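PDB 3HHL: RPA0582 from Rhodopseudomonas palustris, which is of unknown function but belongs to the DUF1330 family and adopts a dimeric alpha-beta-barrel (ferredoxin-like) fold. Local coordinates for residues A48-A53 and Q118-D123. Residues are numbered along the deposited sequence; the frame is centred on the assembly and turned at random.
Sequences AEAYAA and QAAVED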
loop_
_atom_site.group_PDB
_atom_site.type_symbol
_atom_site.label_atom_id
_atom_site.label_comp_id
_atom_site.label_asym_id
_atom_site.label_seq_id
_atom_site.Cartn_x
_atom_site.Cartn_y
_atom_site.Cartn_z
ATOM N N ALA C 48 18.903 7.241 -0.089
ATOM C CA ALA C 48 19.160 5.796 -0.151
ATOM C C ALA C 48 20.247 5.373 0.823
ATOM O O ALA C 48 20.077 4.415 1.589
ATOM C CB ALA C 48 19.537 5.368 -1.552
ATOM N N GLU C 49 21.358 6.084 0.811
ATOM C CA GLU C 49 22.428 5.747 1.723
ATOM C C GLU C 49 21.957 5.819 3.194
ATOM O O GLU C 49 22.261 4.932 3.988
ATOM C CB GLU C 49 23.658 6.625 1.453
ATOM C CG GLU C 49 24.340 6.273 0.114
ATOM C CD GLU C 49 25.507 7.217 -0.275
ATOM O OE1 GLU C 49 25.526 8.418 0.129
ATOM O OE2 GLU C 49 26.424 6.746 -0.996
ATOM N N ALA C 50 21.217 6.866 3.554
ATOM C CA ALA C 50 20.759 7.045 4.934
ATOM C C ALA C 50 19.694 6.007 5.295
ATOM O O ALA C 50 19.702 5.482 6.383
ATOM C CB ALA C 50 20.229 8.471 5.155
ATOM N N TYR C 51 18.788 5.721 4.370
ATOM C CA TYR C 51 17.800 4.686 4.587
ATOM C C TYR C 51 18.447 3.310 4.754
ATOM O O TYR C 51 17.994 2.512 5.545
ATOM C CB TYR C 51 16.739 4.668 3.487
ATOM C CG TYR C 51 15.507 3.876 3.904
ATOM C CD1 TYR C 51 15.321 2.570 3.499
ATOM C CD2 TYR C 51 14.563 4.423 4.750
ATOM C CE1 TYR C 51 14.208 1.843 3.910
ATOM C CE2 TYR C 51 13.451 3.714 5.139
ATOM C CZ TYR C 51 13.270 2.428 4.728
ATOM O OH TYR C 51 12.155 1.725 5.156
ATOM N N ALA C 52 19.506 3.048 4.002
ATOM C CA ALA C 52 20.300 1.833 4.165
ATOM C C ALA C 52 20.827 1.762 5.597
ATOM O O ALA C 52 20.653 0.756 6.285
ATOM C CB ALA C 52 21.466 1.806 3.170
ATOM N N ALA C 53 21.456 2.834 6.054
ATOM C CA ALA C 53 22.013 2.860 7.405
ATOM C C ALA C 53 20.879 2.547 8.432
ATOM O O ALA C 53 21.072 1.718 9.316
ATOM C CB ALA C 53 22.696 4.201 7.696
ATOM N N GLN C 118 14.704 9.445 9.674
ATOM C CA GLN C 118 14.263 10.829 9.748
ATOM C C GLN C 118 14.975 11.681 8.730
ATOM O O GLN C 118 14.378 12.565 8.156
ATOM C CB GLN C 118 14.459 11.394 11.161
ATOM C CG GLN C 118 13.408 10.859 12.115
ATOM C CD GLN C 118 13.645 11.191 13.576
ATOM O OE1 GLN C 118 14.752 11.549 13.991
ATOM N NE2 GLN C 118 12.593 11.038 14.377
ATOM N N ALA C 119 16.252 11.401 8.501
ATOM C CA ALA C 119 17.040 12.127 7.504
ATOM C C ALA C 119 16.721 11.697 6.078
ATOM O O ALA C 119 16.847 12.514 5.154
ATOM C CB ALA C 119 18.525 11.949 7.789
ATOM N N ALA C 120 16.321 10.428 5.898
ATOM C CA ALA C 120 16.166 9.838 4.560
ATOM C C ALA C 120 14.837 10.180 3.912
ATOM O O ALA C 120 14.771 10.368 2.686
ATOM C CB ALA C 120 16.301 8.325 4.615
ATOM N N VAL C 121 13.773 10.207 4.725
ATOM C CA VAL C 121 12.435 10.088 4.169
ATOM C C VAL C 121 11.863 11.456 3.811
ATOM O O VAL C 121 11.827 12.364 4.632
ATOM C CB VAL C 121 11.506 9.307 5.109
ATOM C CG1 VAL C 121 10.064 9.334 4.594
ATOM C CG2 VAL C 121 12.021 7.879 5.277
ATOM N N GLU C 122 11.425 11.593 2.572
ATOM C CA GLU C 122 10.761 12.795 2.125
ATOM C C GLU C 122 9.272 12.779 2.443
ATOM O O GLU C 122 8.688 13.822 2.780
ATOM C CB GLU C 122 10.952 12.948 0.621
ATOM C CG GLU C 122 10.688 14.347 0.080
ATOM C CD GLU C 122 10.927 14.409 -1.422
ATOM O OE1 GLU C 122 12.040 14.884 -1.809
ATOM O OE2 GLU C 122 10.019 13.940 -2.179
ATOM N N ASP C 123 8.663 11.608 2.313
ATOM C CA ASP C 123 7.230 11.393 2.591
ATOM C C ASP C 123 7.043 9.904 2.682
ATOM O O ASP C 123 7.785 9.163 2.060
ATOM C CB ASP C 123 6.410 11.921 1.426
ATOM C CG ASP C 123 4.899 11.981 1.689
ATOM O OD1 ASP C 123 4.408 11.976 2.855
ATOM O OD2 ASP C 123 4.189 12.077 0.649
#
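The Y51 ring is met at its edge, near its own plane, by the methyl of A120, while V121 reaches it obliquely, its CG2 lying 4.3 Å from CD2 of Y51. Among other neighbours in the chain, H89 meets the ring with the two planes inclined at about 35° and Y54 packs edge-to-face with it, while a bound PE8 molecule, probably from the crystallisation liquor, lies about 5 Å from the Y51 side chain.

Besides lying near the ring edge, the A120 methyl sits against the start of the tyrosine: its CB is 3.6 Å from the Y51 backbone N and 3.9 Å from Y51 CB. A second alanine meets the same methyl, with A50 CB 4.0 Å from A120 CB. Both alanine CB atoms are directed across the contact, and their small size is consistent with the close backbone approach, 5.4 Å between the CA atoms of A50 and A120. With CG anti to the backbone N (chi1 -164°), the Y51 ring extends past the A120 methyl toward V121 CG2.

The pairing joins helix 47-64 to the junction between helix 117-120 and strand 121-128 in the dimeric alpha-beta-barrel fold. V121 is the first residue after the helix to leave helical geometry. Immediately beyond it, E122 and D123 both face R32 in a classic beta bulge, as the last strand joins the sheet beside 25-33, whose V31 touches both Y51 and V121 and whose L33 touches both Y51 and A120. The side-chain contacts between the segments are all carbon to carbon, alanine to alanine, tyrosine CB to alanine and tyrosine ring to valine, and no hydrogen bond links the two, which identifies the contact as apolar packing. All four touching residues are buried.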